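Side-chain contacts in nucleoside-diphosphate-sugar pyrophosphorylase (Vibrio cholerae, PDB 4EVW), which probably transfers a nucleotidyl group from a nucleoside triphosphate to a sugar phosphate, giving a nucleotide-activated sugar and pyrophosphate: residues V122-S127 and H220-A225; G132-F137 and P207-L212; K148-H151 and T155-I158. The protein carries 1 engineered substitution. All blocks are in the same frame, centred on the assembly; numbering follows the deposited sequence.

Contact 1 (V122-S127 and H220-A225); sequences VFPDIS and HYHLIA
The carbonyl oxygen of Pro124 is held by two donors from a single residue. Ser127 OG lies 2.7 Å from Pro124 O, with a C=O...OG angle of 168°, and the amide of the same serine, Ser127 N, reaches Pro124 O at 3.0 Å. This double grip closes a turn of 3-10 helix in the loop, from which Pro124 and Ile126 both point to the strand 219-223 that carries His220 and His222.

Across the contact lies a pair of aliphatic-on-imidazole contacts, a compact example of how CH-pi packing can join two segments that share no hydrogen bond. Pro124 comes down on the His222 ring from above: its CB stands 3.5 Å from the ring centroid and only 6° off the normal, practically over the middle, while CG lies over the CG side of the ring, 3.8 Å from His222 CG. Ile126 meets His220 at about a right angle. With CG1 anti to the backbone N (chi1 -169°), the longer branch of the isoleucine runs out to the histidine, where Ile126 CG1 abuts His220 CB at 3.6 Å. Its terminal CD1 then sits over the ring, 3.8 Å from the centroid and displaced toward the rim on the ND1 side. The shorter branch, CG2, fills in more loosely beside His222 CB at 4.3 Å.

His220 is also steadied at its polar end, since ND1 hydrogen-bonds Thr155 OG1 and NE2 makes a weak bond to Asn218 OD1. Pro124 and His222 both also rest on Tyr133 of the neighbouring parallel strand. Two histidines at alternate positions on one strand thus offer ring faces to a loop, the arrangement of a connecting segment packed on one face of an alpha/beta fold's mixed sheet.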
ATOM      1  N   VAL A 122      -6.611  12.096   5.415  1.00 21.84           N
ATOM      2  CA  VAL A 122      -7.983  11.987   5.906  1.00 20.02           C
ATOM      3  C   VAL A 122      -8.716  11.281   4.769  1.00 21.14           C
ATOM      4  O   VAL A 122      -8.540  11.643   3.606  1.00 24.38           O
ATOM      5  CB  VAL A 122      -8.656  13.363   6.154  1.00 29.67           C
ATOM      6  CG1 VAL A 122     -10.122  13.151   6.533  1.00 32.64           C
ATOM      7  CG2 VAL A 122      -7.939  14.113   7.276  1.00 28.73           C
ATOM      8  N   PHE A 123      -9.510  10.261   5.087  1.00 22.11           N
ATOM      9  CA  PHE A 123     -10.231   9.532   4.047  1.00 21.39           C
ATOM     10  C   PHE A 123     -11.137  10.476   3.274  1.00 24.24           C
ATOM     11  O   PHE A 123     -11.774  11.351   3.860  1.00 23.63           O
ATOM     12  CB  PHE A 123     -11.075   8.405   4.654  1.00 22.92           C
ATOM     13  CG  PHE A 123     -10.273   7.210   5.084  1.00 24.34           C
ATOM     14  CD1 PHE A 123      -9.785   6.305   4.144  1.00 24.94           C
ATOM     15  CD2 PHE A 123      -9.981   7.004   6.428  1.00 27.00           C
ATOM     16  CE1 PHE A 123      -9.017   5.212   4.536  1.00 28.34           C
ATOM     17  CE2 PHE A 123      -9.212   5.912   6.833  1.00 30.87           C
ATOM     18  CZ  PHE A 123      -8.730   5.016   5.886  1.00 29.11           C
ATOM     19  N   PRO A 124     -11.194  10.321   1.940  1.00 22.45           N
ATOM     20  CA  PRO A 124     -12.047  11.186   1.121  1.00 24.91           C
ATOM     21  C   PRO A 124     -13.497  10.710   1.167  1.00 22.40           C
ATOM     22  O   PRO A 124     -13.774   9.563   1.511  1.00 21.44           O
ATOM     23  CB  PRO A 124     -11.426  11.063  -0.266  1.00 26.39           C
ATOM     24  CG  PRO A 124     -10.967   9.641  -0.289  1.00 25.16           C
ATOM     25  CD  PRO A 124     -10.378   9.426   1.099  1.00 21.16           C
ATOM     26  N   ASP A 125     -14.422  11.599   0.831  1.00 24.25           N
ATOM     27  CA  ASP A 125     -15.837  11.259   0.853  1.00 30.92           C
ATOM     28  C   ASP A 125     -16.170  10.063  -0.046  1.00 27.39           C
ATOM     29  O   ASP A 125     -17.042   9.258   0.280  1.00 27.85           O
ATOM     30  CB  ASP A 125     -16.663  12.479   0.430  1.00 42.86           C
ATOM     31  CG  ASP A 125     -18.154  12.264   0.599  1.00 56.62           C
ATOM     32  OD1 ASP A 125     -18.603  12.093   1.753  1.00 56.56           O
ATOM     33  OD2 ASP A 125     -18.875  12.265  -0.422  1.00 63.94           O
ATOM     34  N   ILE A 126     -15.464   9.928  -1.165  1.00 27.05           N
ATOM     35  CA  ILE A 126     -15.746   8.832  -2.088  1.00 25.28           C
ATOM     36  C   ILE A 126     -15.577   7.460  -1.429  1.00 24.67           C
ATOM     37  O   ILE A 126     -16.169   6.478  -1.878  1.00 24.86           O
ATOM     38  CB  ILE A 126     -14.863   8.930  -3.380  1.00 28.74           C
ATOM     39  CG1 ILE A 126     -15.371   7.942  -4.439  1.00 29.62           C
ATOM     40  CG2 ILE A 126     -13.394   8.657  -3.056  1.00 24.08           C
ATOM     41  CD1 ILE A 126     -16.843   8.130  -4.808  1.00 29.06           C
ATOM     42  N   SER A 127     -14.804   7.394  -0.346  1.00 22.36           N
ATOM     43  CA  SER A 127     -14.594   6.114   0.336  1.00 22.48           C
ATOM     44  C   SER A 127     -15.876   5.613   0.998  1.00 26.43           C
ATOM     45  O   SER A 127     -15.986   4.435   1.342  1.00 29.98           O
ATOM     46  CB  SER A 127     -13.469   6.222   1.377  1.00 23.72           C
ATOM     47  OG  SER A 127     -13.843   7.012   2.495  1.00 26.07           O
ATOM     48  N   HIS A 220     -13.536   3.794  -7.795  1.00 19.39           N
ATOM     49  CA  HIS A 220     -13.235   5.182  -8.131  1.00 20.12           C
ATOM     50  C   HIS A 220     -11.793   5.560  -7.870  1.00 21.38           C
ATOM     51  O   HIS A 220     -10.998   4.757  -7.387  1.00 21.48           O
ATOM     52  CB  HIS A 220     -14.127   6.120  -7.312  1.00 22.00           C
ATOM     53  CG  HIS A 220     -15.561   6.107  -7.732  1.00 22.52           C
ATOM     54  ND1 HIS A 220     -16.173   7.196  -8.313  1.00 22.45           N
ATOM     55  CD2 HIS A 220     -16.501   5.133  -7.677  1.00 29.44           C
ATOM     56  CE1 HIS A 220     -17.427   6.895  -8.599  1.00 26.08           C
ATOM     57  NE2 HIS A 220     -17.650   5.648  -8.224  1.00 26.86           N
ATOM     58  N   TYR A 221     -11.449   6.790  -8.223  1.00 23.91           N
ATOM     59  CA  TYR A 221     -10.120   7.289  -7.935  1.00 20.82           C
ATOM     60  C   TYR A 221     -10.333   8.544  -7.130  1.00 20.72           C
ATOM     61  O   TYR A 221     -11.437   9.100  -7.100  1.00 23.77           O
ATOM     62  CB  TYR A 221      -9.312   7.605  -9.209  1.00 19.80           C
ATOM     63  CG  TYR A 221      -9.784   8.787 -10.047  1.00 21.42           C
ATOM     64  CD1 TYR A 221      -9.481  10.102  -9.690  1.00 21.32           C
ATOM     65  CD2 TYR A 221     -10.499   8.577 -11.226  1.00 19.67           C
ATOM     66  CE1 TYR A 221      -9.872  11.182 -10.499  1.00 28.35           C
ATOM     67  CE2 TYR A 221     -10.893   9.644 -12.040  1.00 23.19           C
ATOM     68  CZ  TYR A 221     -10.578  10.940 -11.670  1.00 24.77           C
ATOM     69  OH  TYR A 221     -10.960  11.985 -12.480  1.00 27.54           O
ATOM     70  N   HIS A 222      -9.289   8.958  -6.431  1.00 22.06           N
ATOM     71  CA  HIS A 222      -9.336  10.188  -5.668  1.00 21.65           C
ATOM     72  C   HIS A 222      -8.041  10.903  -5.985  1.00 20.03           C
ATOM     73  O   HIS A 222      -6.955  10.425  -5.655  1.00 21.37           O
ATOM     74  CB  HIS A 222      -9.427   9.954  -4.169  1.00 21.02           C
ATOM     75  CG  HIS A 222      -9.456  11.230  -3.387  1.00 25.22           C
ATOM     76  ND1 HIS A 222      -8.462  11.589  -2.506  1.00 29.52           N
ATOM     77  CD2 HIS A 222     -10.327  12.268  -3.420  1.00 26.64           C
ATOM     78  CE1 HIS A 222      -8.714  12.797  -2.030  1.00 27.53           C
ATOM     79  NE2 HIS A 222      -9.838  13.229  -2.569  1.00 32.03           N
ATOM     80  N   LEU A 223      -8.166  12.050  -6.638  1.00 18.85           N
ATOM     81  CA  LEU A 223      -7.012  12.835  -7.050  1.00 19.59           C
ATOM     82  C   LEU A 223      -6.465  13.759  -5.972  1.00 23.99           C
ATOM     83  O   LEU A 223      -7.208  14.545  -5.385  1.00 22.84           O
ATOM     84  CB  LEU A 223      -7.389  13.672  -8.275  1.00 20.25           C
ATOM     85  CG  LEU A 223      -6.308  14.604  -8.825  1.00 23.19           C
ATOM     86  CD1 LEU A 223      -5.167  13.777  -9.400  1.00 24.95           C
ATOM     87  CD2 LEU A 223      -6.908  15.503  -9.897  1.00 25.66           C
ATOM     88  N   ILE A 224      -5.168  13.659  -5.698  1.00 19.95           N
ATOM     89  CA  ILE A 224      -4.553  14.551  -4.720  1.00 22.70           C
ATOM     90  C   ILE A 224      -3.481  15.346  -5.447  1.00 19.37           C
ATOM     91  O   ILE A 224      -3.088  14.997  -6.565  1.00 20.34           O
ATOM     92  CB  ILE A 224      -3.909  13.805  -3.516  1.00 24.21           C
ATOM     93  CG1 ILE A 224      -2.713  12.967  -3.974  1.00 23.68           C
ATOM     94  CG2 ILE A 224      -4.954  12.944  -2.817  1.00 21.56           C
ATOM     95  CD1 ILE A 224      -1.896  12.408  -2.818  1.00 27.35           C
ATOM     96  N   ALA A 225      -3.022  16.420  -4.815  1.00 17.92           N
ATOM     97  CA  ALA A 225      -1.998  17.278  -5.402  1.00 20.82           C
ATOM     98  C   ALA A 225      -0.607  16.688  -5.169  1.00 23.99           C
ATOM     99  O   ALA A 225      -0.370  16.006  -4.174  1.00 23.24           O
ATOM    100  CB  ALA A 225      -2.090  18.674  -4.795  1.00 21.72           C
TER

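Contact 2 (G132-F137 and P207-L212). Engineered in segment 207-212: Glu211 (natural residue Leu).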
ATOM      1  N   GLY A 132     -14.476   0.670  -3.581  1.00 21.02           N
ATOM      2  CA  GLY A 132     -13.038   0.795  -3.420  1.00 19.30           C
ATOM      3  C   GLY A 132     -12.531   1.983  -4.214  1.00 20.90           C
ATOM      4  O   GLY A 132     -13.214   2.476  -5.108  1.00 19.81           O
ATOM      5  N   TYR A 133     -11.346   2.471  -3.887  1.00 19.69           N
ATOM      6  CA  TYR A 133     -10.807   3.589  -4.640  1.00 19.43           C
ATOM      7  C   TYR A 133      -9.297   3.611  -4.591  1.00 20.80           C
ATOM      8  O   TYR A 133      -8.679   3.099  -3.654  1.00 18.69           O
ATOM      9  CB  TYR A 133     -11.372   4.928  -4.133  1.00 18.30           C
ATOM     10  CG  TYR A 133     -10.640   5.520  -2.949  1.00 16.23           C
ATOM     11  CD1 TYR A 133     -10.977   5.173  -1.639  1.00 19.14           C
ATOM     12  CD2 TYR A 133      -9.592   6.417  -3.145  1.00 17.75           C
ATOM     13  CE1 TYR A 133     -10.285   5.720  -0.551  1.00 18.57           C
ATOM     14  CE2 TYR A 133      -8.899   6.962  -2.077  1.00 19.92           C
ATOM     15  CZ  TYR A 133      -9.245   6.611  -0.786  1.00 20.40           C
ATOM     16  OH  TYR A 133      -8.550   7.167   0.263  1.00 20.41           O
ATOM     17  N   LEU A 134      -8.711   4.196  -5.627  1.00 16.35           N
ATOM     18  CA  LEU A 134      -7.268   4.320  -5.739  1.00 21.56           C
ATOM     19  C   LEU A 134      -6.942   5.789  -5.621  1.00 22.15           C
ATOM     20  O   LEU A 134      -7.537   6.616  -6.309  1.00 19.58           O
ATOM     21  CB  LEU A 134      -6.774   3.832  -7.108  1.00 21.70           C
ATOM     22  CG  LEU A 134      -6.953   2.360  -7.474  1.00 26.65           C
ATOM     23  CD1 LEU A 134      -8.295   2.145  -8.170  1.00 24.79           C
ATOM     24  CD2 LEU A 134      -5.803   1.943  -8.391  1.00 26.65           C
ATOM     25  N   GLU A 135      -6.008   6.120  -4.744  1.00 22.57           N
ATOM     26  CA  GLU A 135      -5.597   7.505  -4.595  1.00 20.36           C
ATOM     27  C   GLU A 135      -4.608   7.743  -5.726  1.00 18.60           C
ATOM     28  O   GLU A 135      -3.710   6.928  -5.954  1.00 21.22           O
ATOM     29  CB  GLU A 135      -4.918   7.702  -3.252  1.00 22.39           C
ATOM     30  CG  GLU A 135      -4.542   9.130  -2.947  1.00 26.94           C
ATOM     31  CD  GLU A 135      -3.865   9.237  -1.605  1.00 25.58           C
ATOM     32  OE1 GLU A 135      -2.704   8.791  -1.494  1.00 27.82           O
ATOM     33  OE2 GLU A 135      -4.503   9.744  -0.658  1.00 28.47           O
ATOM     34  N   VAL A 136      -4.772   8.845  -6.447  1.00 19.26           N
ATOM     35  CA  VAL A 136      -3.890   9.130  -7.570  1.00 20.63           C
ATOM     36  C   VAL A 136      -3.392  10.571  -7.601  1.00 17.93           C
ATOM     37  O   VAL A 136      -3.942  11.446  -6.932  1.00 21.74           O
ATOM     38  CB  VAL A 136      -4.608   8.840  -8.922  1.00 19.87           C
ATOM     39  CG1 VAL A 136      -4.959   7.359  -9.028  1.00 22.88           C
ATOM     40  CG2 VAL A 136      -5.878   9.695  -9.044  1.00 17.18           C
ATOM     41  N   PHE A 137      -2.329  10.802  -8.367  1.00 19.82           N
ATOM     42  CA  PHE A 137      -1.792  12.142  -8.546  1.00 23.58           C
ATOM     43  C   PHE A 137      -1.424  12.275 -10.019  1.00 25.18           C
ATOM     44  O   PHE A 137      -1.319  11.279 -10.740  1.00 22.90           O
ATOM     45  CB  PHE A 137      -0.561  12.402  -7.655  1.00 24.06           C
ATOM     46  CG  PHE A 137       0.678  11.677  -8.089  1.00 23.49           C
ATOM     47  CD1 PHE A 137       0.824  10.315  -7.855  1.00 27.01           C
ATOM     48  CD2 PHE A 137       1.704  12.360  -8.733  1.00 31.13           C
ATOM     49  CE1 PHE A 137       1.971   9.644  -8.251  1.00 27.12           C
ATOM     50  CE2 PHE A 137       2.858  11.697  -9.135  1.00 31.90           C
ATOM     51  CZ  PHE A 137       2.991  10.336  -8.894  1.00 25.71           C
ATOM     52  N   PRO A 207      -3.402  -4.054 -10.261  1.00 21.95           N
ATOM     53  CA  PRO A 207      -4.091  -4.942 -11.210  1.00 21.87           C
ATOM     54  C   PRO A 207      -5.332  -5.630 -10.630  1.00 19.76           C
ATOM     55  O   PRO A 207      -6.251  -5.992 -11.366  1.00 19.98           O
ATOM     56  CB  PRO A 207      -3.012  -5.961 -11.577  1.00 26.52           C
ATOM     57  CG  PRO A 207      -1.758  -5.168 -11.484  1.00 26.70           C
ATOM     58  CD  PRO A 207      -1.958  -4.347 -10.224  1.00 22.45           C
ATOM     59  N   LEU A 208      -5.358  -5.811  -9.311  1.00 18.02           N
ATOM     60  CA  LEU A 208      -6.488  -6.476  -8.674  1.00 22.46           C
ATOM     61  C   LEU A 208      -7.804  -5.764  -8.921  1.00 23.12           C
ATOM     62  O   LEU A 208      -8.854  -6.399  -8.970  1.00 20.05           O
ATOM     63  CB  LEU A 208      -6.258  -6.623  -7.157  1.00 19.45           C
ATOM     64  CG  LEU A 208      -5.056  -7.479  -6.761  1.00 27.23           C
ATOM     65  CD1 LEU A 208      -5.065  -7.745  -5.252  1.00 26.77           C
ATOM     66  CD2 LEU A 208      -5.103  -8.787  -7.528  1.00 24.56           C
ATOM     67  N   TYR A 209      -7.763  -4.448  -9.085  1.00 20.49           N
ATOM     68  CA  TYR A 209      -8.996  -3.712  -9.315  1.00 18.73           C
ATOM     69  C   TYR A 209      -9.695  -4.117 -10.615  1.00 20.91           C
ATOM     70  O   TYR A 209     -10.912  -4.004 -10.726  1.00 22.05           O
ATOM     71  CB  TYR A 209      -8.719  -2.209  -9.290  1.00 17.56           C
ATOM     72  CG  TYR A 209      -8.518  -1.675  -7.890  1.00 18.46           C
ATOM     73  CD1 TYR A 209      -9.609  -1.393  -7.064  1.00 19.04           C
ATOM     74  CD2 TYR A 209      -7.236  -1.449  -7.393  1.00 18.34           C
ATOM     75  CE1 TYR A 209      -9.426  -0.892  -5.781  1.00 16.18           C
ATOM     76  CE2 TYR A 209      -7.040  -0.950  -6.107  1.00 19.85           C
ATOM     77  CZ  TYR A 209      -8.136  -0.671  -5.312  1.00 20.12           C
ATOM     78  OH  TYR A 209      -7.932  -0.142  -4.059  1.00 18.96           O
ATOM     79  N   ASN A 210      -8.939  -4.609 -11.591  1.00 21.47           N
ATOM     80  CA  ASN A 210      -9.564  -5.025 -12.846  1.00 22.19           C
ATOM     81  C   ASN A 210     -10.525  -6.182 -12.614  1.00 26.03           C
ATOM     82  O   ASN A 210     -11.550  -6.281 -13.284  1.00 26.59           O
ATOM     83  CB  ASN A 210      -8.506  -5.403 -13.885  1.00 24.66           C
ATOM     84  CG  ASN A 210      -7.727  -4.200 -14.366  1.00 26.58           C
ATOM     85  OD1 ASN A 210      -8.310  -3.164 -14.674  1.00 25.04           O
ATOM     86  ND2 ASN A 210      -6.409  -4.328 -14.433  1.00 23.63           N
ATOM     87  N   GLU A 211     -10.204  -7.046 -11.653  1.00 26.39           N
ATOM     88  CA  GLU A 211     -11.078  -8.175 -11.342  1.00 26.83           C
ATOM     89  C   GLU A 211     -12.374  -7.638 -10.730  1.00 25.47           C
ATOM     90  O   GLU A 211     -13.469  -8.120 -11.028  1.00 27.59           O
ATOM     91  CB  GLU A 211     -10.392  -9.131 -10.352  1.00 23.64           C
ATOM     92  CG  GLU A 211      -9.059  -9.728 -10.825  1.00 25.12           C
ATOM     93  CD  GLU A 211      -9.217 -10.734 -11.960  1.00 39.28           C
ATOM     94  OE1 GLU A 211     -10.363 -11.151 -12.236  1.00 39.31           O
ATOM     95  OE2 GLU A 211      -8.194 -11.116 -12.569  1.00 36.80           O
ATOM     96  N   LEU A 212     -12.250  -6.628  -9.873  1.00 23.31           N
ATOM     97  CA  LEU A 212     -13.419  -6.037  -9.228  1.00 22.33           C
ATOM     98  C   LEU A 212     -14.274  -5.242 -10.218  1.00 22.84           C
ATOM     99  O   LEU A 212     -15.505  -5.302 -10.183  1.00 23.91           O
ATOM    100  CB  LEU A 212     -12.981  -5.134  -8.066  1.00 19.62           C
ATOM    101  CG  LEU A 212     -12.217  -5.836  -6.934  1.00 24.41           C
ATOM    102  CD1 LEU A 212     -11.982  -4.864  -5.791  1.00 25.03           C
ATOM    103  CD2 LEU A 212     -13.012  -7.038  -6.442  1.00 29.31           C
TER
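Tyr209 lays its ring against Leu134, joining helix 208-214 to strand 132-138 in the interior of the protein. Pro207 O accepts from Asn210 N at 3.0 Å. Leu208 faces elsewhere, toward Tyr183 and Tyr190 of helix 180-191, which leaves the next position to meet the sheet.

Tyr209 is the side chain on which the contact depends. Its CG is anti to its own carbonyl carbon (chi1 -76°), a setting that swings the ring off the helix and across the strand. Leu134 packs on one face: CD1 stands over the middle of the ring, 3.7 Å from the centroid and 5° off the normal, a nearly ideal CH-pi geometry. The branch point and second methyl lie nearer one side, Leu134 CG being 3.6 Å from Tyr209 CE2 and Leu134 CD2 3.8 Å from Tyr209 CD2. All three carbons of the leucine fork therefore bear on the ring, and the leucine and the tyrosine run alongside in opposing directions. At the far end of the ring the phenol passes obliquely by the strand backbone, with Tyr209 OH 3.4 Å from Tyr133 O, but its hydrogen bond goes to His176 O. That bond satisfies a buried hydroxyl and restrains the ring, which also stacks with Phe177.

Further along, Asn210 takes no part and gives its ND2 to Thr160 O. Leu212 points back toward the strand without touching it and packs on Phe177. The example illustrates a helix packed on a beta-sheet, with the tyrosine ring lying over a strand leucine: the layered helix-on-sheet packing of alpha/beta folds.

Contact 3 (K148-H151 and T155-I158)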
ATOM      1  N   LYS A 148      -7.317   4.347 -15.158  1.00 28.03           N
ATOM      2  CA  LYS A 148      -7.942   4.988 -16.310  1.00 26.29           C
ATOM      3  C   LYS A 148      -9.354   5.462 -15.974  1.00 24.08           C
ATOM      4  O   LYS A 148     -10.194   4.684 -15.528  1.00 26.08           O
ATOM      5  CB  LYS A 148      -7.983   4.012 -17.489  1.00 25.76           C
ATOM      6  CG  LYS A 148      -8.544   4.596 -18.781  1.00 29.25           C
ATOM      7  CD  LYS A 148      -8.538   3.551 -19.893  1.00 37.22           C
ATOM      8  CE  LYS A 148      -9.119   4.093 -21.194  1.00 44.14           C
ATOM      9  NZ  LYS A 148      -9.324   3.008 -22.200  1.00 48.53           N
ATOM     10  N   PRO A 149      -9.630   6.757 -16.181  1.00 27.26           N
ATOM     11  CA  PRO A 149     -10.950   7.329 -15.894  1.00 30.07           C
ATOM     12  C   PRO A 149     -11.986   7.009 -16.972  1.00 35.67           C
ATOM     13  O   PRO A 149     -11.632   6.725 -18.118  1.00 29.95           O
ATOM     14  CB  PRO A 149     -10.656   8.823 -15.795  1.00 30.51           C
ATOM     15  CG  PRO A 149      -9.590   9.006 -16.832  1.00 33.12           C
ATOM     16  CD  PRO A 149      -8.685   7.799 -16.624  1.00 30.14           C
ATOM     17  N   GLU A 150     -13.261   7.052 -16.591  1.00 37.37           N
ATOM     18  CA  GLU A 150     -14.362   6.784 -17.513  1.00 39.92           C
ATOM     19  C   GLU A 150     -14.537   8.012 -18.412  1.00 45.16           C
ATOM     20  O   GLU A 150     -14.501   7.901 -19.634  1.00 49.81           O
ATOM     21  CB  GLU A 150     -15.643   6.509 -16.723  1.00 48.91           C
ATOM     22  CG  GLU A 150     -16.755   5.856 -17.520  1.00 60.42           C
ATOM     23  CD  GLU A 150     -17.971   5.562 -16.664  1.00 69.12           C
ATOM     24  OE1 GLU A 150     -18.551   4.464 -16.808  1.00 77.51           O
ATOM     25  OE2 GLU A 150     -18.349   6.430 -15.849  1.00 66.09           O
ATOM     26  N   HIS A 151     -14.739   9.176 -17.797  1.00 40.62           N
ATOM     27  CA  HIS A 151     -14.862  10.442 -18.526  1.00 46.31           C
ATOM     28  C   HIS A 151     -14.821  11.627 -17.569  1.00 40.86           C
ATOM     29  O   HIS A 151     -14.934  11.459 -16.355  1.00 34.83           O
ATOM     30  CB  HIS A 151     -16.130  10.491 -19.402  1.00 57.04           C
ATOM     31  CG  HIS A 151     -17.407  10.206 -18.671  1.00 60.32           C
ATOM     32  ND1 HIS A 151     -17.918  11.041 -17.701  1.00 62.04           N
ATOM     33  CD2 HIS A 151     -18.285   9.183 -18.788  1.00 58.05           C
ATOM     34  CE1 HIS A 151     -19.057  10.545 -17.252  1.00 60.15           C
ATOM     35  NE2 HIS A 151     -19.302   9.418 -17.895  1.00 60.27           N
ATOM     36  N   THR A 155     -15.461  10.146 -11.248  1.00 23.75           N
ATOM     37  CA  THR A 155     -14.247   9.639 -10.634  1.00 23.93           C
ATOM     38  C   THR A 155     -14.203   8.127 -10.776  1.00 21.61           C
ATOM     39  O   THR A 155     -13.390   7.457 -10.144  1.00 22.26           O
ATOM     40  CB  THR A 155     -14.164  10.012  -9.139  1.00 27.80           C
ATOM     41  OG1 THR A 155     -15.377   9.634  -8.483  1.00 29.14           O
ATOM     42  CG2 THR A 155     -13.932  11.502  -8.976  1.00 32.00           C
ATOM     43  N   LYS A 156     -15.079   7.593 -11.621  1.00 21.46           N
ATOM     44  CA  LYS A 156     -15.136   6.155 -11.832  1.00 24.31           C
ATOM     45  C   LYS A 156     -13.890   5.670 -12.575  1.00 24.69           C
ATOM     46  O   LYS A 156     -13.383   6.356 -13.463  1.00 25.50           O
ATOM     47  CB  LYS A 156     -16.398   5.803 -12.623  1.00 31.67           C
ATOM     48  CG  LYS A 156     -17.009   4.461 -12.264  1.00 46.10           C
ATOM     49  CD  LYS A 156     -18.357   4.267 -12.954  1.00 56.67           C
ATOM     50  CE  LYS A 156     -18.708   2.789 -13.074  1.00 63.27           C
ATOM     51  NZ  LYS A 156     -18.723   2.087 -11.759  1.00 63.95           N
ATOM     52  N   VAL A 157     -13.389   4.497 -12.196  1.00 21.40           N
ATOM     53  CA  VAL A 157     -12.210   3.914 -12.840  1.00 21.48           C
ATOM     54  C   VAL A 157     -12.655   2.704 -13.659  1.00 24.37           C
ATOM     55  O   VAL A 157     -13.391   1.849 -13.165  1.00 26.25           O
ATOM     56  CB  VAL A 157     -11.159   3.467 -11.794  1.00 21.16           C
ATOM     57  CG1 VAL A 157      -9.993   2.763 -12.480  1.00 21.12           C
ATOM     58  CG2 VAL A 157     -10.649   4.683 -11.024  1.00 22.74           C
ATOM     59  N   ILE A 158     -12.211   2.629 -14.909  1.00 22.89           N
ATOM     60  CA  ILE A 158     -12.603   1.517 -15.765  1.00 24.06           C
ATOM     61  C   ILE A 158     -11.483   0.515 -15.991  1.00 25.69           C
ATOM     62  O   ILE A 158     -11.729  -0.577 -16.480  1.00 27.65           O
ATOM     63  CB  ILE A 158     -13.093   2.006 -17.153  1.00 30.42           C
ATOM     64  CG1 ILE A 158     -12.010   2.850 -17.826  1.00 30.65           C
ATOM     65  CG2 ILE A 158     -14.385   2.793 -16.999  1.00 39.33           C
ATOM     66  CD1 ILE A 158     -12.364   3.293 -19.241  1.00 40.24           C
TER
HETATM   67  O   HOH W   1     -14.140   8.766 -14.777  1.00 35.87           O
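Lys148 and Ile158 are joined by the straighter of two backbone hydrogen bonds: Ile158 N donates to Lys148 O at 2.9 Å, with an angle of 166° at the hydrogen. The second bond, Glu150 N to Lys156 O, is longer at 3.2 Å and more bent (141°), its donor tilted from the carbonyl plane. The same N-H is shared with water 1, 2.6 Å from Glu150 N, a short approach; the water can also donate to Lys156 O, though it has more acceptors in reach than protons. Between these bonds Pro149, which has no N-H to give, and Val157 form a non-hydrogen-bonded antiparallel pair. Val157 CA approaches Lys148 O at 3.4 Å, and Pro149 CA approaches Lys156 O. Other backbone groups bond outside the pair: Lys156 N to Ser154 OG, while Thr155 and Val157 join Tyr221 and Ile219 of strand 219-223.

The carboxylate of Glu150 rests on the aliphatic part of Lys156, Glu150 OE2 lying 3.6 Å from Lys156 CD, whereas Lys156 NZ bends away (chi4 57°) to hydrogen-bond Asn218 OD1. Ile158 lies against the side chains of Lys148 and Glu150, which flank Pro149. Its CD1 lies 3.9 Å from Lys148 CE, and its CG2 rests against Glu150 CB and CG. This is the end of a two-stranded beta hairpin, with pairing at Ile158 and Gln159 opposite Lys148 consistent with a beta bulge.

Strand 219-223 connects the three contacts. It lies beside strand 132-138, so contacts 1 and 2 share the mixed sheet: His222 O and Val136 N are 2.8 Å apart, a probable hydrogen bond, as are Ile224 N and Val136 O. The hairpin of contact 3 meets contact 1 from the other edge of that strand, where Tyr221 N lies 2.8 Å from Thr155 O. Contacts 2 and 3 do not touch, although their nearest atoms are about 4 Å apart and their centres about 10 Å. A bound magnesium ion lies about 13 Å from the Tyr209 side chain, so the Tyr209–Leu134 packing is not part of its coordination.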